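Local coordinates for protein 2-hydroxyisocaproyl-CoA dehydratase activator (Clostridium difficile, PDB 4EHU) that activates (R)-2-hydroxyisocaproyl-CoA dehydratase in leucine fermentation, passing it one electron from a dimer-shared [4Fe-4S] cluster as ATP is hydrolysed, at residues 12-17 with 239-244; 2-7 with 41-46; 192-197 with 224-229. All blocks are in the same frame, centred on the assembly; numbering follows the deposited sequence. Where two conformers were deposited one is given.

Contact 1: residues 12-17 with 239-244; sequences ASKGVI and IPQLTG. With ANP (phosphoaminophosphonic acid-adenylate ester), chain D.
Ala-12 and Gln-241 meet beside the phosphates of the bound ATP analogue, in the nucleotide cleft of an actin-type ATPase fold. The amide N of Ala-12 donates to ANP O1B at 2.8 Å, and the CB of Ala-12 lies 3.7 Å from NE2 of Gln-241. That NE2 gives a nearly straight hydrogen bond to ANP O1A (N-H...O angle 170°), while OE1 of the same amide accepts from Arg-218, so both ends of the group are held. Next along the strand that begins at Ser-13, Lys-14 touches both the other segment and the nucleotide. The bends at chi2 (76°) and chi3 (70°) turn CD and CE toward the phosphates, and NZ comes within 2.9 Å of Ala-12 O. NZ then has three acceptors: ANP O2B and O1A on two successive phosphates, and the carbonyl O of Ala-12, which it meets from above the carbonyl plane. This positive group probably offsets phosphate charge, and O1A is gripped from both segments, by Lys-14 and Gln-241. The CG of Lys-14 also rests 3.4 Å from the carbonyl O of Gln-241. Further on, the packing turns apolar. One methyl of Leu-242, CD2, faces the strand, touching CB of Lys-14 at 3.8 Å, lying equally near the carbonyl O of Gly-15, and reaching CG2 of Val-16 at 4.1 Å.

Contact 2: residues 2-7 with 41-46; sequences YTMGLD and RVLEKL
Met-4 SD and Leu-43 CD2 form the closest pair between strand 2-7 and helix 41-46, at 3.5 Å. The helix runs roughly antiparallel to the strand, at 149°, with the axes of the two short segments 10.6 Å apart. That spacing is bridged by side chains alone, in the helix-on-sheet packing of an actin-type domain. Met-4 and Leu-6, alternate residues of the strand, both direct their CB toward the helix. Met-4 sets out with CG anti to its backbone N (chi1 -177°) and stays extended as far as SD; the bend at chi3 (-83°) then places CE 3.7 Å from CD1 of Leu-46. The thioether thus crosses Leu-43 and Leu-46 obliquely, SD against the first and CE against the second. Leu-6 splits its two methyls. CD2 meets CG1 of Val-42 at 3.9 Å, the two side chains sliding past each other in opposite directions, whereas CD1 approaches CD2 of Leu-43 at 4.2 Å, where the side chains stand at about a right angle. Leu-43 CD2 consequently serves both strand residues, although its CB does not point straight at the strand. Tyr-70 touches Leu-6 and Leu-43 from a loop, and Ile-17 of the neighbouring strand packs on Met-4. Every pair across this interface is carbon with carbon or carbon with sulfur, and strand 2-7 and helix 41-46 exchange no hydrogen bond. The contact therefore rests on burial and van der Waals fit of apolar side chains, without the directional constraint that polar bonds would impose.

Contact 3: residues 192-197 with 224-229; sequences SVAKRV and RAMARE. With ACT (acetate ion), chain I.
Lys-195 and Glu-229 join helices 182-204 and 220-230 through a salt bridge at the edge of an otherwise apolar contact. NZ of Lys-195 lies 3.1 Å from OE1 of Glu-229, which it meets from above the carboxylate plane; a second bond from NZ, to OE2, is weak. A kink at the tip of the lysine (chi4 -57°) turns NZ to the carboxylate. OE2 is held mainly within its own helix: NE and NH2 of Arg-228 grip this one oxygen side-on, NH2 at 2.9 Å, on the anti lone pair of OE2, and NE from above the carboxylate plane, with OE2 in the guanidinium plane. The same NH2 also donates to Thr-191. Glu-229 thus lies between two basic groups, which would be expected to stabilise its negative charge. Away from that network, Arg-224 binds an acetate ion, probably from the crystallisation liquor: NE donates to both oxygens, and NH2 to O at 2.9 Å. Gly-148 O takes a further bond from NH2, and Ser-151 OG is another partner of the acetate.

Beneath the polar edge, CB of Ala-194 faces CB of Ala-225 at 3.6 Å, and the CA atoms of Ala-194 and Met-226 approach to 5.0 Å. The two alanines, with only CB to interpose, go with the close approach, the segment axes coming within 8.6 Å at a crossing angle of -44°. Met-226 SD sits 3.5 Å from the carbonyl O of Ala-194, which accepts from Ser-198 OG, and CE of Met-226 reaches CG1 of Val-197 at 3.8 Å. On the sheet side, Val-197 and Met-226 both touch Ile-98 of strand 96-100, while Ile-234 of strand 234-235 packs on Met-226; Phe-132 and Leu-133 of helix 130-140 touch Val-193.

Contacts 1 and 2 share one sheet: strands 13-19 and 2-8 are neighbours in it, Val-16 N lies 2.9 Å from Gly-5 O, and Ile-17 CG1 packs on Met-4 CE. Both are buried, but the chemistry differs: polar groups of contact 1 hold phosphates, whereas contact 2 is wholly apolar, with its centre about 9 Å away. Contact 3 lies beside the second sheet, its centre about 32 Å from that of contact 2 and on the other side of the chain's centre. It combines a buried alanine-methionine interior with a charged edge where Lys-195 and Arg-228 are exposed. Contact 3 is nested within the loop closed by contact 1, while contacts 1 and 2 cross along the chain.

Contact 1: residues 12-17 with 239-244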
# COMPACT_ATOMS: atom_id res chain seq x y z
N ALA A 12 2.62 -16.66 -8.82
CA ALA A 12 2.97 -18.05 -9.06
C ALA A 12 2.27 -18.61 -10.28
O ALA A 12 1.18 -18.16 -10.63
CB ALA A 12 2.62 -18.90 -7.84
N SER A 13 2.90 -19.60 -10.90
CA SER A 13 2.32 -20.30 -12.03
C SER A 13 1.84 -21.66 -11.57
O SER A 13 2.58 -22.41 -10.92
CB SER A 13 3.33 -20.47 -13.16
OG SER A 13 3.70 -19.20 -13.67
N LYS A 14 0.60 -21.98 -11.93
CA LYS A 14 -0.01 -23.23 -11.50
C LYS A 14 -0.49 -24.02 -12.70
O LYS A 14 -1.01 -23.44 -13.66
CB LYS A 14 -1.19 -22.96 -10.57
CG LYS A 14 -0.81 -22.51 -9.16
CD LYS A 14 -0.35 -21.03 -9.10
CE LYS A 14 -1.52 -20.06 -9.34
NZ LYS A 14 -1.17 -18.63 -9.06
N GLY A 15 -0.31 -25.34 -12.67
CA GLY A 15 -0.75 -26.20 -13.75
C GLY A 15 -1.41 -27.47 -13.25
O GLY A 15 -1.04 -28.00 -12.20
N VAL A 16 -2.39 -27.96 -14.00
CA VAL A 16 -3.06 -29.22 -13.69
C VAL A 16 -3.23 -29.99 -14.98
O VAL A 16 -3.60 -29.40 -16.00
CB VAL A 16 -4.46 -28.98 -13.09
CG1 VAL A 16 -5.25 -30.27 -13.06
CG2 VAL A 16 -4.35 -28.36 -11.67
N ILE A 17 -2.94 -31.30 -14.96
CA ILE A 17 -3.36 -32.19 -16.03
C ILE A 17 -4.51 -33.04 -15.49
O ILE A 17 -4.39 -33.67 -14.43
CB ILE A 17 -2.22 -33.12 -16.53
CG1 ILE A 17 -1.11 -32.29 -17.17
CG2 ILE A 17 -2.78 -34.14 -17.53
CD1 ILE A 17 0.04 -33.11 -17.72
N ILE A 239 -6.21 -28.52 -2.24
CA ILE A 239 -5.29 -27.86 -3.18
C ILE A 239 -5.71 -26.42 -3.49
O ILE A 239 -5.94 -26.07 -4.64
CB ILE A 239 -5.21 -28.64 -4.51
CG1 ILE A 239 -6.62 -28.95 -5.04
CG2 ILE A 239 -4.45 -29.96 -4.31
CD1 ILE A 239 -6.66 -29.42 -6.52
N PRO A 240 -5.79 -25.57 -2.47
CA PRO A 240 -6.40 -24.24 -2.66
C PRO A 240 -5.71 -23.36 -3.70
O PRO A 240 -6.38 -22.59 -4.37
CB PRO A 240 -6.28 -23.58 -1.28
CG PRO A 240 -5.12 -24.32 -0.64
CD PRO A 240 -5.24 -25.74 -1.10
N GLN A 241 -4.40 -23.48 -3.83
CA GLN A 241 -3.66 -22.63 -4.77
C GLN A 241 -3.88 -23.05 -6.23
O GLN A 241 -3.56 -22.31 -7.15
CB GLN A 241 -2.17 -22.66 -4.44
CG GLN A 241 -1.36 -21.60 -5.17
CD GLN A 241 0.06 -21.52 -4.66
OE1 GLN A 241 0.53 -22.42 -3.95
NE2 GLN A 241 0.74 -20.43 -4.99
N LEU A 242 -4.46 -24.23 -6.42
CA LEU A 242 -4.59 -24.84 -7.74
C LEU A 242 -6.00 -24.82 -8.32
O LEU A 242 -6.21 -25.40 -9.40
CB LEU A 242 -4.11 -26.29 -7.66
CG LEU A 242 -2.59 -26.48 -7.59
CD1 LEU A 242 -2.25 -27.83 -6.98
CD2 LEU A 242 -1.95 -26.32 -8.97
N THR A 243 -6.96 -24.19 -7.65
CA THR A 243 -8.34 -24.28 -8.12
C THR A 243 -8.55 -23.57 -9.46
O THR A 243 -9.43 -23.96 -10.24
CB THR A 243 -9.34 -23.72 -7.10
OG1 THR A 243 -8.90 -22.45 -6.64
CG2 THR A 243 -9.45 -24.67 -5.88
N GLY A 244 -7.74 -22.55 -9.71
CA GLY A 244 -7.84 -21.81 -10.97
C GLY A 244 -7.36 -22.71 -12.11
O GLY A 244 -7.97 -22.77 -13.18
PG ANP D . -3.09 -13.03 -8.24
O1G ANP D . -2.78 -12.49 -9.63
O2G ANP D . -4.24 -14.00 -8.29
O3G ANP D . -3.29 -11.96 -7.23
PB ANP D . -1.35 -15.48 -7.84
O1B ANP D . -0.02 -15.76 -8.47
O2B ANP D . -2.54 -16.28 -8.38
N3B ANP D . -1.60 -13.77 -7.83
PA ANP D . -1.40 -17.31 -5.59
O1A ANP D . -0.56 -18.28 -6.34
O2A ANP D . -2.89 -17.54 -5.40
O3A ANP D . -1.24 -15.84 -6.26
O5' ANP D . -0.80 -17.00 -4.13
C5' ANP D . 0.51 -16.43 -3.99
C4' ANP D . 0.87 -16.40 -2.51
O4' ANP D . 0.40 -17.43 -1.66
C3' ANP D . 2.07 -15.67 -1.93
O3' ANP D . 1.93 -14.25 -2.06
C2' ANP D . 2.10 -16.19 -0.49
O2' ANP D . 1.69 -15.19 0.47
C1' ANP D . 1.12 -17.36 -0.42
N9 ANP D . 1.77 -18.67 -0.27
C8 ANP D . 2.44 -19.36 -1.22
N7 ANP D . 2.86 -20.56 -0.74
C5 ANP D . 2.43 -20.63 0.54
C6 ANP D . 2.51 -21.61 1.63
N6 ANP D . 3.18 -22.77 1.42
N1 ANP D . 1.92 -21.30 2.81
C2 ANP D . 1.27 -20.15 3.02
N3 ANP D . 1.16 -19.21 2.07
C4 ANP D . 1.71 -19.39 0.84

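Contact 2: residues 2-7 with 41-46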
# COMPACT_ATOMS: atom_id res chain seq x y z
N TYR A 2 -6.51 -36.41 -22.11
CA TYR A 2 -5.99 -35.49 -21.10
C TYR A 2 -6.26 -34.06 -21.51
O TYR A 2 -6.17 -33.72 -22.69
CB TYR A 2 -4.48 -35.68 -20.93
CG TYR A 2 -4.10 -37.05 -20.45
CD1 TYR A 2 -4.07 -37.35 -19.09
CD2 TYR A 2 -3.78 -38.06 -21.36
CE1 TYR A 2 -3.73 -38.61 -18.65
CE2 TYR A 2 -3.43 -39.32 -20.92
CZ TYR A 2 -3.41 -39.59 -19.56
OH TYR A 2 -3.07 -40.84 -19.12
N THR A 3 -6.58 -33.21 -20.54
CA THR A 3 -6.60 -31.77 -20.77
C THR A 3 -5.72 -31.08 -19.74
O THR A 3 -5.37 -31.67 -18.72
CB THR A 3 -8.02 -31.21 -20.71
OG1 THR A 3 -8.58 -31.46 -19.42
CG2 THR A 3 -8.88 -31.87 -21.83
N MET A 4 -5.34 -29.85 -20.02
CA MET A 4 -4.45 -29.10 -19.12
C MET A 4 -4.99 -27.71 -18.84
O MET A 4 -5.52 -27.05 -19.73
CB MET A 4 -3.07 -28.98 -19.76
CG MET A 4 -2.05 -28.30 -18.87
SD MET A 4 -0.39 -28.32 -19.58
CE MET A 4 0.17 -29.95 -19.08
N GLY A 5 -4.85 -27.28 -17.59
CA GLY A 5 -5.16 -25.93 -17.17
C GLY A 5 -3.90 -25.25 -16.64
O GLY A 5 -3.14 -25.86 -15.89
N LEU A 6 -3.67 -24.01 -17.05
CA LEU A 6 -2.55 -23.21 -16.55
C LEU A 6 -3.12 -21.94 -15.95
O LEU A 6 -3.97 -21.30 -16.57
CB LEU A 6 -1.59 -22.86 -17.68
CG LEU A 6 -0.79 -24.01 -18.28
CD1 LEU A 6 0.01 -23.51 -19.48
CD2 LEU A 6 0.13 -24.63 -17.24
N ASP A 7 -2.67 -21.58 -14.76
CA ASP A 7 -3.10 -20.35 -14.10
C ASP A 7 -1.84 -19.53 -13.83
O ASP A 7 -1.05 -19.84 -12.95
CB ASP A 7 -3.86 -20.69 -12.81
CG ASP A 7 -4.19 -19.46 -11.94
OD1 ASP A 7 -3.88 -18.31 -12.30
OD2 ASP A 7 -4.78 -19.67 -10.86
N ARG A 41 8.43 -23.65 -16.70
CA ARG A 41 8.88 -24.56 -15.66
C ARG A 41 7.74 -25.44 -15.15
O ARG A 41 7.94 -26.61 -14.84
CB ARG A 41 9.49 -23.76 -14.51
CG ARG A 41 10.67 -22.91 -14.93
CD ARG A 41 11.13 -22.00 -13.80
NE ARG A 41 11.40 -22.75 -12.59
CZ ARG A 41 11.69 -22.21 -11.41
NH1 ARG A 41 11.92 -22.98 -10.36
NH2 ARG A 41 11.74 -20.88 -11.28
N VAL A 42 6.54 -24.87 -15.07
CA VAL A 42 5.36 -25.63 -14.68
C VAL A 42 5.14 -26.76 -15.68
O VAL A 42 4.94 -27.92 -15.31
CB VAL A 42 4.12 -24.72 -14.62
CG1 VAL A 42 2.85 -25.54 -14.54
CG2 VAL A 42 4.21 -23.77 -13.45
N LEU A 43 5.21 -26.42 -16.96
CA LEU A 43 5.00 -27.39 -18.02
C LEU A 43 6.02 -28.52 -17.97
O LEU A 43 5.66 -29.69 -18.09
CB LEU A 43 5.09 -26.69 -19.37
CG LEU A 43 3.89 -25.81 -19.72
CD1 LEU A 43 4.18 -25.01 -20.98
CD2 LEU A 43 2.66 -26.68 -19.90
N GLU A 44 7.29 -28.18 -17.79
CA GLU A 44 8.34 -29.18 -17.69
C GLU A 44 8.02 -30.20 -16.61
O GLU A 44 8.22 -31.39 -16.79
CB GLU A 44 9.68 -28.52 -17.36
CG GLU A 44 10.24 -27.66 -18.47
CD GLU A 44 11.44 -26.85 -18.01
OE1 GLU A 44 12.05 -27.21 -16.99
OE2 GLU A 44 11.76 -25.84 -18.68
N LYS A 45 7.51 -29.72 -15.47
CA LYS A 45 7.26 -30.60 -14.34
C LYS A 45 6.02 -31.47 -14.53
O LYS A 45 6.02 -32.64 -14.15
CB LYS A 45 7.16 -29.80 -13.05
CG LYS A 45 8.48 -29.16 -12.65
CD LYS A 45 8.63 -29.10 -11.15
CE LYS A 45 10.04 -28.68 -10.76
NZ LYS A 45 11.06 -29.61 -11.31
N LEU A 46 4.97 -30.91 -15.11
CA LEU A 46 3.79 -31.70 -15.43
C LEU A 46 4.14 -32.83 -16.39
O LEU A 46 3.71 -33.96 -16.20
CB LEU A 46 2.70 -30.83 -16.04
CG LEU A 46 2.21 -29.75 -15.07
CD1 LEU A 46 1.29 -28.79 -15.80
CD2 LEU A 46 1.52 -30.36 -13.87

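Contact 3: residues 192-197 with 224-229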
# COMPACT_ATOMS: atom_id res chain seq x y z
N SER A 192 -4.65 -8.44 10.48
CA SER A 192 -4.66 -7.34 9.51
C SER A 192 -5.23 -7.77 8.15
O SER A 192 -6.10 -7.11 7.59
CB SER A 192 -3.25 -6.80 9.32
OG SER A 192 -2.83 -6.11 10.48
N VAL A 193 -4.74 -8.89 7.63
CA VAL A 193 -5.17 -9.34 6.31
C VAL A 193 -6.65 -9.71 6.40
O VAL A 193 -7.45 -9.31 5.55
CB VAL A 193 -4.36 -10.55 5.87
CG1 VAL A 193 -5.00 -11.24 4.62
CG2 VAL A 193 -2.92 -10.12 5.61
N ALA A 194 -7.01 -10.44 7.45
CA ALA A 194 -8.36 -10.95 7.58
C ALA A 194 -9.37 -9.83 7.73
O ALA A 194 -10.47 -9.92 7.19
CB ALA A 194 -8.45 -11.95 8.78
N LYS A 195 -9.02 -8.77 8.44
CA LYS A 195 -9.93 -7.63 8.56
C LYS A 195 -10.17 -6.99 7.21
O LYS A 195 -11.29 -6.62 6.90
CB LYS A 195 -9.38 -6.59 9.54
CG LYS A 195 -9.58 -7.06 10.97
CD LYS A 195 -9.29 -5.99 12.00
CE LYS A 195 -9.67 -6.48 13.41
NZ LYS A 195 -11.10 -6.91 13.54
N ARG A 196 -9.13 -6.88 6.41
CA ARG A 196 -9.29 -6.20 5.13
C ARG A 196 -10.11 -7.02 4.12
O ARG A 196 -10.91 -6.45 3.36
CB ARG A 196 -7.93 -5.85 4.55
CG ARG A 196 -8.02 -5.17 3.22
CD ARG A 196 -6.76 -4.42 2.90
NE ARG A 196 -6.79 -4.03 1.49
CZ ARG A 196 -7.50 -3.01 1.03
NH1 ARG A 196 -8.22 -2.27 1.86
NH2 ARG A 196 -7.49 -2.74 -0.27
N VAL A 197 -9.90 -8.33 4.10
CA VAL A 197 -10.65 -9.19 3.17
C VAL A 197 -12.04 -9.45 3.73
O VAL A 197 -13.01 -9.45 2.97
CB VAL A 197 -9.89 -10.47 2.91
CG1 VAL A 197 -10.67 -11.39 1.95
CG2 VAL A 197 -8.52 -10.13 2.31
N ARG A 224 -8.01 -19.33 9.76
CA ARG A 224 -8.62 -19.21 11.09
C ARG A 224 -9.05 -17.77 11.38
O ARG A 224 -10.15 -17.55 11.90
CB ARG A 224 -7.65 -19.68 12.18
CG ARG A 224 -7.45 -21.18 12.19
CD ARG A 224 -6.63 -21.61 13.41
NE ARG A 224 -5.33 -20.96 13.49
CZ ARG A 224 -4.22 -21.41 12.90
NH1 ARG A 224 -4.25 -22.52 12.18
NH2 ARG A 224 -3.08 -20.73 13.04
N ALA A 225 -8.20 -16.80 11.05
CA ALA A 225 -8.53 -15.40 11.30
C ALA A 225 -9.73 -14.98 10.46
O ALA A 225 -10.60 -14.24 10.94
CB ALA A 225 -7.34 -14.52 11.01
N MET A 226 -9.78 -15.42 9.20
CA MET A 226 -10.93 -15.11 8.37
C MET A 226 -12.22 -15.69 8.91
O MET A 226 -13.23 -14.99 8.95
CB MET A 226 -10.73 -15.63 6.94
CG MET A 226 -9.83 -14.71 6.16
SD MET A 226 -10.61 -13.11 5.71
CE MET A 226 -12.01 -13.60 4.74
N ALA A 227 -12.20 -16.95 9.33
CA ALA A 227 -13.42 -17.58 9.80
C ALA A 227 -13.90 -16.83 11.04
O ALA A 227 -15.09 -16.67 11.25
CB ALA A 227 -13.17 -19.05 10.11
N ARG A 228 -12.94 -16.38 11.85
CA ARG A 228 -13.27 -15.58 13.03
C ARG A 228 -13.94 -14.26 12.61
O ARG A 228 -15.01 -13.90 13.13
CB ARG A 228 -12.01 -15.31 13.85
CG ARG A 228 -12.24 -14.48 15.12
CD ARG A 228 -10.91 -14.02 15.73
NE ARG A 228 -10.30 -13.01 14.87
CZ ARG A 228 -9.02 -12.98 14.50
NH1 ARG A 228 -8.18 -13.92 14.91
NH2 ARG A 228 -8.58 -12.02 13.68
N GLU A 229 -13.31 -13.56 11.67
CA GLU A 229 -13.77 -12.23 11.32
C GLU A 229 -15.13 -12.27 10.63
O GLU A 229 -15.94 -11.36 10.84
CB GLU A 229 -12.75 -11.50 10.45
CG GLU A 229 -11.46 -11.15 11.17
CD GLU A 229 -11.66 -10.19 12.34
OE1 GLU A 229 -12.56 -9.31 12.27
OE2 GLU A 229 -10.91 -10.32 13.33
C ACT I . -4.28 -18.18 15.51
O ACT I . -3.77 -18.25 14.36
OXT ACT I . -4.87 -19.20 15.95
CH3 ACT I . -4.17 -16.93 16.33